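Local coordinates for rhamnose ABC transporter, periplasmic rhamnose-binding protein (Kribbella flavida, PDB 4KVF), which probably binds rhamnose or a related sugar outside the membrane as the solute-binding component of an ABC transporter, at residues S180-E183 and V184-E188; D208-K211 and S212-E215; L278-P281 and A282-G285; A334-I337 and D338-F342. All blocks are in the same frame, centred on the assembly; numbering follows the deposited sequence.

Interaction 1: S180-E183 and V184-E188; sequences SWIE and VMKTE
The side chains of E183 and K186 come near each other on the outer side of helix 176-189, their charged ends apart: OE1 of E183 stops 4.7 Å from NZ of K186. One water fills the step, donating to OE1 of E183 and accepting from NZ of K186 at 2.9 Å. CG of E183 stands opposite the backbone N and the chain then bends (chi2 66°), which brings the carboxylate alongside the lysine, while K186 runs straight out beyond CG.

The backbone bonds are the regular i to i+4 set, with V184, M185, K186 and T187 donating to the carbonyls of S180, W181, I182 and E183; the shortest link M185 N to W181 O and K186 N to I182 O, each 2.9 Å. This helix is the crossover of a beta-alpha-beta unit between strands 164-170 and 197-204, so I182 and the selenomethionine M185 turn inward onto V168, whereas W181 and V184 lean on helix 145-159.

T187 adds a side-chain bond. Its OG1 lies between backbone N and carbonyl carbon (chi1 70°) and binds V184 O at 2.7 Å, in the carbonyl plane and on a lone pair; the same oxygen also accepts from E188 N. That rotation presses the methyl CG2 of T187 to 3.0 Å from E183 O, a tight approach.

Apolar contact is modest: the lysine passes its CE obliquely by I182 CG2, 3.9 Å away. Carbons of V184 and M185 also lie beside backbone oxygens, CG2 of V184 3.5 Å from S180 O and CG of M185 3.3 Å from W181 O.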
loop_
_atom_site.group_PDB
_atom_site.type_symbol
_atom_site.label_atom_id
_atom_site.label_comp_id
_atom_site.label_asym_id
_atom_site.label_seq_id
_atom_site.Cartn_x
_atom_site.Cartn_y
_atom_site.Cartn_z
ATOM N N SER A 180 6.551 -7.006 -9.962
ATOM C CA SER A 180 5.167 -6.958 -10.430
ATOM C C SER A 180 4.883 -5.593 -11.024
ATOM O O SER A 180 4.353 -5.482 -12.134
ATOM C CB SER A 180 4.183 -7.198 -9.281
ATOM O OG SER A 180 4.161 -8.559 -8.904
ATOM N N TRP A 181 5.238 -4.553 -10.282
ATOM C CA TRP A 181 4.970 -3.187 -10.726
ATOM C C TRP A 181 5.693 -2.877 -12.035
ATOM O O TRP A 181 5.143 -2.217 -12.921
ATOM C CB TRP A 181 5.341 -2.181 -9.641
ATOM C CG TRP A 181 4.563 -2.385 -8.373
ATOM C CD1 TRP A 181 3.275 -2.838 -8.265
ATOM C CD2 TRP A 181 5.027 -2.170 -7.038
ATOM N NE1 TRP A 181 2.911 -2.914 -6.939
ATOM C CE2 TRP A 181 3.971 -2.502 -6.163
ATOM C CE3 TRP A 181 6.239 -1.722 -6.487
ATOM C CZ2 TRP A 181 4.080 -2.407 -4.782
ATOM C CZ3 TRP A 181 6.345 -1.621 -5.123
ATOM C CH2 TRP A 181 5.272 -1.961 -4.280
ATOM N N ILE A 182 6.922 -3.365 -12.161
ATOM C CA ILE A 182 7.698 -3.139 -13.378
ATOM C C ILE A 182 7.041 -3.841 -14.562
ATOM O O ILE A 182 6.958 -3.291 -15.666
ATOM C CB ILE A 182 9.164 -3.592 -13.181
ATOM C CG1 ILE A 182 9.877 -2.624 -12.226
ATOM C CG2 ILE A 182 9.900 -3.696 -14.516
ATOM C CD1 ILE A 182 11.218 -3.151 -11.697
ATOM N N GLU A 183 6.533 -5.051 -14.335
ATOM C CA GLU A 183 5.857 -5.762 -15.416
ATOM C C GLU A 183 4.632 -4.978 -15.885
ATOM O O GLU A 183 4.383 -4.867 -17.080
ATOM C CB GLU A 183 5.480 -7.192 -15.011
ATOM C CG GLU A 183 4.793 -7.976 -16.131
ATOM C CD GLU A 183 5.705 -8.250 -17.328
ATOM O OE1 GLU A 183 6.936 -8.385 -17.138
ATOM O OE2 GLU A 183 5.184 -8.334 -18.463
ATOM N N VAL A 184 3.881 -4.407 -14.948
ATOM C CA VAL A 184 2.746 -3.578 -15.342
ATOM C C VAL A 184 3.223 -2.345 -16.121
ATOM O O VAL A 184 2.644 -1.997 -17.155
ATOM C CB VAL A 184 1.886 -3.160 -14.132
ATOM C CG1 VAL A 184 0.791 -2.189 -14.582
ATOM C CG2 VAL A 184 1.272 -4.406 -13.493
HETATM N N MSE A 185 4.293 -1.710 -15.648
HETATM C CA MSE A 185 4.880 -0.580 -16.376
HETATM C C MSE A 185 5.194 -0.935 -17.828
HETATM O O MSE A 185 4.910 -0.166 -18.751
HETATM C CB MSE A 185 6.153 -0.097 -15.693
HETATM C CG MSE A 185 5.936 0.593 -14.370
HETATM SE SE MSE A 185 7.633 1.306 -13.701
HETATM C CE MSE A 185 7.908 2.670 -15.056
ATOM N N LYS A 186 5.797 -2.105 -18.031
ATOM C CA LYS A 186 6.110 -2.561 -19.383
ATOM C C LYS A 186 4.850 -2.759 -20.229
ATOM O O LYS A 186 4.822 -2.404 -21.407
ATOM C CB LYS A 186 6.921 -3.863 -19.344
ATOM C CG LYS A 186 8.331 -3.707 -18.808
ATOM C CD LYS A 186 9.027 -5.066 -18.727
ATOM C CE LYS A 186 10.436 -4.950 -18.180
ATOM N NZ LYS A 186 11.050 -6.299 -18.018
ATOM N N THR A 187 3.808 -3.325 -19.628
ATOM C CA THR A 187 2.576 -3.551 -20.379
ATOM C C THR A 187 1.979 -2.207 -20.771
ATOM O O THR A 187 1.498 -2.039 -21.896
ATOM C CB THR A 187 1.560 -4.403 -19.602
ATOM O OG1 THR A 187 1.033 -3.641 -18.510
ATOM C CG2 THR A 187 2.241 -5.665 -19.071
ATOM N N GLU A 188 2.046 -1.250 -19.843
ATOM C CA GLU A 188 1.583 0.112 -20.113
ATOM C C GLU A 188 2.391 0.807 -21.205
ATOM O O GLU A 188 1.827 1.426 -22.110
ATOM C CB GLU A 188 1.608 0.953 -18.839
ATOM C CG GLU A 188 0.480 0.656 -17.871
ATOM C CD GLU A 188 -0.873 1.071 -18.420
ATOM O OE1 GLU A 188 -1.075 2.280 -18.661
ATOM O OE2 GLU A 188 -1.727 0.186 -18.619
HETATM O O HOH W 1 9.109 -7.193 -15.985
#

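Interaction 2: D208-K211 and S212-E215; sequences DDQK and SFTE
The N-cap of helix 209-222 is D208, and its backbone carbonyl is gripped twice by S212, one turn on. The S212 amide reaches D208 O at 2.8 Å, nearly in line with the carbonyl bond. S212 OG donates to that oxygen as well, but from 45° out of the carbonyl plane; with chi1 at -66° the hydroxyl lies beside its own backbone N and returns to the preceding turn. The carboxylate of D208 does the capping: OD2 takes the K211 amide at 3.1 Å, met from above the carboxylate plane. A negative group placed here would be expected to suit the first-turn amides and the positive end of the helix dipole.

The helix leads from strand 197-204 to strand 226-231 and packs on helix 234-245, where S212 meets V235 and A239. D209 OD1 forms a salt bridge to R242, and the F213 ring sits edge-to-face with Y243.

Farther along, Q210 O accepts T214 N at 3.0 Å and, weakly, T214 OG1. K211 O takes the amide of E215 at 2.8 Å. The side chains of these last two lie side by side and point the same way, yet K211 NZ remains 5.0 Å from E215 OE2. The ammonium instead has weak bonds to N206 OD1 and Y204 O, just before the helix, and it is the lysine CE that comes 4.2 Å from the glutamate OE2.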
loop_
_atom_site.group_PDB
_atom_site.type_symbol
_atom_site.label_atom_id
_atom_site.label_comp_id
_atom_site.label_asym_id
_atom_site.label_seq_id
_atom_site.Cartn_x
_atom_site.Cartn_y
_atom_site.Cartn_z
ATOM N N ASP A 208 18.629 -0.306 -0.318
ATOM C CA ASP A 208 19.740 0.207 0.469
ATOM C C ASP A 208 20.010 1.664 0.086
ATOM O O ASP A 208 20.193 1.976 -1.093
ATOM C CB ASP A 208 20.984 -0.642 0.224
ATOM C CG ASP A 208 22.203 -0.111 0.956
ATOM O OD1 ASP A 208 22.119 0.097 2.186
ATOM O OD2 ASP A 208 23.240 0.113 0.299
ATOM N N ASP A 209 20.033 2.543 1.088
ATOM C CA ASP A 209 20.181 3.991 0.894
ATOM C C ASP A 209 21.398 4.343 0.038
ATOM O O ASP A 209 21.277 5.012 -0.991
ATOM C CB ASP A 209 20.263 4.685 2.266
ATOM C CG ASP A 209 20.036 6.195 2.196
ATOM O OD1 ASP A 209 19.285 6.668 1.320
ATOM O OD2 ASP A 209 20.605 6.914 3.049
ATOM N N GLN A 210 22.565 3.866 0.459
ATOM C CA GLN A 210 23.821 4.156 -0.228
ATOM C C GLN A 210 23.923 3.563 -1.635
ATOM O O GLN A 210 24.421 4.213 -2.562
ATOM C CB GLN A 210 25.002 3.694 0.627
ATOM C CG GLN A 210 25.687 4.815 1.379
ATOM C CD GLN A 210 26.597 5.636 0.484
ATOM O OE1 GLN A 210 26.146 6.536 -0.228
ATOM N NE2 GLN A 210 27.888 5.323 0.511
ATOM N N LYS A 211 23.468 2.328 -1.801
ATOM C CA LYS A 211 23.519 1.709 -3.117
ATOM C C LYS A 211 22.536 2.396 -4.057
ATOM O O LYS A 211 22.839 2.629 -5.223
ATOM C CB LYS A 211 23.233 0.207 -3.054
ATOM C CG LYS A 211 23.809 -0.547 -4.248
ATOM C CD LYS A 211 23.107 -1.872 -4.516
ATOM C CE LYS A 211 23.701 -2.544 -5.751
ATOM N NZ LYS A 211 22.955 -3.765 -6.171
ATOM N N SER A 212 21.364 2.739 -3.537
ATOM C CA SER A 212 20.349 3.407 -4.351
ATOM C C SER A 212 20.888 4.762 -4.821
ATOM O O SER A 212 20.689 5.167 -5.972
ATOM C CB SER A 212 19.049 3.574 -3.566
ATOM O OG SER A 212 18.466 2.304 -3.300
ATOM N N PHE A 213 21.598 5.436 -3.928
ATOM C CA PHE A 213 22.226 6.710 -4.242
ATOM C C PHE A 213 23.224 6.553 -5.395
ATOM O O PHE A 213 23.168 7.278 -6.393
ATOM C CB PHE A 213 22.925 7.257 -2.986
ATOM C CG PHE A 213 23.604 8.580 -3.188
ATOM C CD1 PHE A 213 24.882 8.647 -3.717
ATOM C CD2 PHE A 213 22.971 9.759 -2.825
ATOM C CE1 PHE A 213 25.513 9.863 -3.901
ATOM C CE2 PHE A 213 23.599 10.983 -3.001
ATOM C CZ PHE A 213 24.870 11.034 -3.545
ATOM N N THR A 214 24.139 5.600 -5.252
ATOM C CA THR A 214 25.143 5.352 -6.282
ATOM C C THR A 214 24.532 4.855 -7.601
ATOM O O THR A 214 24.994 5.219 -8.686
ATOM C CB THR A 214 26.207 4.363 -5.777
ATOM O OG1 THR A 214 26.862 4.935 -4.639
ATOM C CG2 THR A 214 27.240 4.094 -6.851
ATOM N N GLU A 215 23.490 4.033 -7.519
ATOM C CA GLU A 215 22.843 3.566 -8.745
ATOM C C GLU A 215 22.126 4.704 -9.477
ATOM O O GLU A 215 22.065 4.709 -10.711
ATOM C CB GLU A 215 21.891 2.387 -8.473
ATOM C CG GLU A 215 22.607 1.095 -8.097
ATOM C CD GLU A 215 23.464 0.534 -9.225
ATOM O OE1 GLU A 215 23.032 0.599 -10.398
ATOM O OE2 GLU A 215 24.571 0.027 -8.939
#

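Interaction 3: L278-P281 and A282-G285; sequences LWNP and ADIG
N280 caps helix 281-296 where the chain passes from strand 276-278, in one lobe of the periplasmic binding protein fold, to a helix packed on helix 52-67 in the other. Its CG stands anti to the backbone N (chi1 -180°), which swings OD1 back over the first turn to accept A282 N at 3.1 Å, from well above the amide plane. N280 O takes the D283 amide at 2.9 Å. P281 O receives weak bonds from I284 N and G285 N.

The close-packed side is apolar. CD1 of I284 lies 3.8 Å from P281 CA and also meets the W279 indole, which carries L278 CG over the centre of one face. NE1 of W279 is hydrogen-bonded to the hydroxyl of Y53, which helps to hold the ring, and a glycerol lies about 5 Å from this side chain, consistent with a pocket between the lobes.

The other flank, partly exposed, is looser. The side chains of N280 and D283 cross at about a right angle, and D283 OD1 has a long, weak ion pair with K312. Between them, N280 CB comes 3.6 Å from D283 OD2.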
loop_
_atom_site.group_PDB
_atom_site.type_symbol
_atom_site.label_atom_id
_atom_site.label_comp_id
_atom_site.label_asym_id
_atom_site.label_seq_id
_atom_site.Cartn_x
_atom_site.Cartn_y
_atom_site.Cartn_z
ATOM N N LEU A 278 1.909 6.964 -3.386
ATOM C CA LEU A 278 1.897 5.844 -2.456
ATOM C C LEU A 278 0.426 5.635 -2.136
ATOM O O LEU A 278 -0.389 5.478 -3.043
ATOM C CB LEU A 278 2.714 6.122 -1.182
ATOM C CG LEU A 278 3.099 4.888 -0.352
ATOM C CD1 LEU A 278 4.224 4.063 -1.015
ATOM C CD2 LEU A 278 3.472 5.255 1.082
ATOM N N TRP A 279 0.087 5.682 -0.855
ATOM C CA TRP A 279 -1.281 5.487 -0.397
ATOM C C TRP A 279 -1.363 6.045 1.024
ATOM O O TRP A 279 -0.339 6.344 1.630
ATOM C CB TRP A 279 -1.653 3.996 -0.450
ATOM C CG TRP A 279 -0.552 3.066 0.008
ATOM C CD1 TRP A 279 -0.264 2.714 1.296
ATOM C CD2 TRP A 279 0.388 2.364 -0.821
ATOM N NE1 TRP A 279 0.805 1.846 1.322
ATOM C CE2 TRP A 279 1.225 1.618 0.040
ATOM C CE3 TRP A 279 0.604 2.297 -2.198
ATOM C CZ2 TRP A 279 2.260 0.813 -0.439
ATOM C CZ3 TRP A 279 1.631 1.497 -2.670
ATOM C CH2 TRP A 279 2.447 0.767 -1.791
ATOM N N ASN A 280 -2.570 6.229 1.543
ATOM C CA ASN A 280 -2.724 6.712 2.911
ATOM C C ASN A 280 -2.994 5.519 3.819
ATOM O O ASN A 280 -4.083 4.944 3.780
ATOM C CB ASN A 280 -3.855 7.745 3.001
ATOM C CG ASN A 280 -4.048 8.283 4.406
ATOM O OD1 ASN A 280 -3.333 7.903 5.344
ATOM N ND2 ASN A 280 -5.005 9.199 4.557
ATOM N N PRO A 281 -1.997 5.128 4.634
ATOM C CA PRO A 281 -2.148 3.893 5.408
ATOM C C PRO A 281 -3.314 3.982 6.366
ATOM O O PRO A 281 -3.919 2.958 6.667
ATOM C CB PRO A 281 -0.835 3.810 6.206
ATOM C CG PRO A 281 0.115 4.682 5.464
ATOM C CD PRO A 281 -0.718 5.796 4.914
ATOM N N ALA A 282 -3.615 5.183 6.852
ATOM C CA ALA A 282 -4.748 5.351 7.757
ATOM C C ALA A 282 -6.046 4.893 7.099
ATOM O O ALA A 282 -6.924 4.323 7.751
ATOM C CB ALA A 282 -4.857 6.802 8.243
ATOM N N ASP A 283 -6.169 5.125 5.796
ATOM C CA ASP A 283 -7.381 4.715 5.091
ATOM C C ASP A 283 -7.482 3.203 4.978
ATOM O O ASP A 283 -8.580 2.658 4.869
ATOM C CB ASP A 283 -7.460 5.334 3.687
ATOM C CG ASP A 283 -7.681 6.834 3.716
ATOM O OD1 ASP A 283 -8.167 7.361 4.742
ATOM O OD2 ASP A 283 -7.383 7.495 2.692
ATOM N N ILE A 284 -6.337 2.522 4.967
ATOM C CA ILE A 284 -6.352 1.062 4.921
ATOM C C ILE A 284 -7.007 0.504 6.194
ATOM O O ILE A 284 -7.901 -0.344 6.135
ATOM C CB ILE A 284 -4.924 0.485 4.789
ATOM C CG1 ILE A 284 -4.227 1.051 3.547
ATOM C CG2 ILE A 284 -4.969 -1.043 4.704
ATOM C CD1 ILE A 284 -2.767 0.635 3.458
ATOM N N GLY A 285 -6.571 1.000 7.343
ATOM C CA GLY A 285 -7.113 0.548 8.611
ATOM C C GLY A 285 -8.563 0.955 8.775
ATOM O O GLY A 285 -9.385 0.208 9.308
#

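Interaction 4: A334-I337 and D338-F342; sequences AANI and DQFNF
N336 and F340 meet at the heart of two overlapping beta turns that fold the C-terminal tail after strand 330-332. N336 O lies at the edge of the phenyl ring, 3.1 Å from F340 CD1 and near the ring plane, a short approach consistent with a weak CH...O contact. The amide of N336 stands steeply to that ring, the planes 81° apart, with its ND2 3.6 Å from F340 CE1. Q339, extended beyond CG, lays its amide against N336, CD 3.6 Å from CB of N336.

Two backbone bonds close the turns. Q339 N reaches N336 O at 3.2 Å, from 59° out of the carbonyl plane, and F340 N makes a weak, longer bond to I337 O.

The next shell fixes the asparagine. Its chi1 of 76° sets CG between the backbone N and the carbonyl carbon, which turns the amide back toward the end of the strand: OD1 accepts from T333 N, and ND2 donates to E331 O. The F340 ring is steadied in turn by an edge-to-face contact with F332.

Outside this lies helix 261-269. I337, buried, packs on V268 there and on F276 of strand 276-278. D338 OD1 forms a salt bridge with R265, whose NH2 also binds I337 O while NH1 binds F340 O. That guanidinium probably offsets the crowding of two acceptors, since I337 O and F340 O are only 3.3 Å apart.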
loop_
_atom_site.group_PDB
_atom_site.type_symbol
_atom_site.label_atom_id
_atom_site.label_comp_id
_atom_site.label_asym_id
_atom_site.label_seq_id
_atom_site.Cartn_x
_atom_site.Cartn_y
_atom_site.Cartn_z
ATOM N N ALA A 334 3.465 19.265 -3.840
ATOM C CA ALA A 334 3.595 20.385 -2.912
ATOM C C ALA A 334 2.224 20.858 -2.432
ATOM O O ALA A 334 2.080 21.330 -1.303
ATOM C CB ALA A 334 4.356 21.531 -3.556
ATOM N N ALA A 335 1.219 20.706 -3.294
ATOM C CA ALA A 335 -0.136 21.168 -3.001
ATOM C C ALA A 335 -0.791 20.402 -1.854
ATOM O O ALA A 335 -1.649 20.943 -1.157
ATOM C CB ALA A 335 -1.008 21.099 -4.254
ATOM N N ASN A 336 -0.385 19.148 -1.655
ATOM C CA ASN A 336 -1.002 18.314 -0.626
ATOM C C ASN A 336 -0.044 17.563 0.311
ATOM O O ASN A 336 -0.485 16.731 1.100
ATOM C CB ASN A 336 -2.001 17.327 -1.257
ATOM C CG ASN A 336 -1.315 16.159 -1.952
ATOM O OD1 ASN A 336 -0.118 16.215 -2.247
ATOM N ND2 ASN A 336 -2.074 15.093 -2.220
ATOM N N ILE A 337 1.254 17.858 0.250
ATOM C CA ILE A 337 2.232 17.062 1.008
ATOM C C ILE A 337 2.180 17.219 2.542
ATOM O O ILE A 337 2.478 16.274 3.273
ATOM C CB ILE A 337 3.684 17.242 0.472
ATOM C CG1 ILE A 337 4.623 16.200 1.089
ATOM C CG2 ILE A 337 4.188 18.655 0.732
ATOM C CD1 ILE A 337 5.358 15.356 0.072
ATOM N N ASP A 338 1.791 18.393 3.036
ATOM C CA ASP A 338 1.678 18.584 4.483
ATOM C C ASP A 338 0.385 17.996 5.059
ATOM O O ASP A 338 0.217 17.938 6.282
ATOM C CB ASP A 338 1.805 20.066 4.873
ATOM C CG ASP A 338 3.227 20.592 4.752
ATOM O OD1 ASP A 338 4.164 19.789 4.538
ATOM O OD2 ASP A 338 3.408 21.822 4.887
ATOM N N GLN A 339 -0.518 17.562 4.182
ATOM C CA GLN A 339 -1.783 16.963 4.605
ATOM C C GLN A 339 -1.543 15.567 5.169
ATOM O O GLN A 339 -2.412 14.989 5.820
ATOM C CB GLN A 339 -2.771 16.885 3.433
ATOM C CG GLN A 339 -3.117 18.224 2.788
ATOM C CD GLN A 339 -4.092 18.090 1.622
ATOM O OE1 GLN A 339 -4.659 17.020 1.386
ATOM N NE2 GLN A 339 -4.288 19.183 0.886
ATOM N N PHE A 340 -0.355 15.029 4.907
ATOM C CA PHE A 340 -0.002 13.685 5.351
ATOM C C PHE A 340 1.218 13.715 6.264
ATOM O O PHE A 340 2.161 14.469 6.024
ATOM C CB PHE A 340 0.273 12.781 4.141
ATOM C CG PHE A 340 -0.795 12.848 3.075
ATOM C CD1 PHE A 340 -0.756 13.834 2.095
ATOM C CD2 PHE A 340 -1.842 11.931 3.058
ATOM C CE1 PHE A 340 -1.737 13.908 1.117
ATOM C CE2 PHE A 340 -2.826 11.998 2.079
ATOM C CZ PHE A 340 -2.775 12.991 1.108
ATOM N N ASN A 341 1.201 12.904 7.317
ATOM C CA ASN A 341 2.386 12.750 8.159
ATOM C C ASN A 341 2.701 11.292 8.459
ATOM O O ASN A 341 2.219 10.724 9.437
ATOM C CB ASN A 341 2.300 13.555 9.459
ATOM C CG ASN A 341 3.486 13.287 10.388
ATOM O OD1 ASN A 341 4.616 13.696 10.110
ATOM N ND2 ASN A 341 3.229 12.589 11.490
ATOM N N PHE A 342 3.505 10.700 7.582
ATOM C CA PHE A 342 4.059 9.361 7.754
ATOM C C PHE A 342 5.191 9.217 6.733
ATOM O O PHE A 342 6.088 8.375 6.851
ATOM C CB PHE A 342 2.983 8.273 7.564
ATOM C CG PHE A 342 2.413 8.215 6.173
ATOM C CD1 PHE A 342 1.372 9.054 5.797
ATOM C CD2 PHE A 342 2.924 7.325 5.240
ATOM C CE1 PHE A 342 0.853 9.008 4.510
ATOM C CE2 PHE A 342 2.412 7.275 3.962
ATOM C CZ PHE A 342 1.375 8.121 3.592
ATOM O OXT PHE A 342 5.228 9.982 5.760
HETATM O O HOH W 2 0.944 20.343 1.734
#

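Along the chain the four contacts follow in series. Interactions 1 and 2 lie on consecutive helices, 176-189 and 209-222, of the lobe built on the four-stranded parallel sheet; their centres are 23 Å apart and they do not touch. Interaction 3 starts at strand 276-278 and passes to helix 281-296 of the lobe built on the six-stranded sheet. Interactions 3 and 4, 13 Å apart between centres, touch: the ring of F342 reaches W279 O with its CZ at 3.2 Å and packs on P281 and L278. The C-terminal tail is thus laid against the passage between lobes, probably the hinge region, as in relatives that close their lobes on a bound sugar.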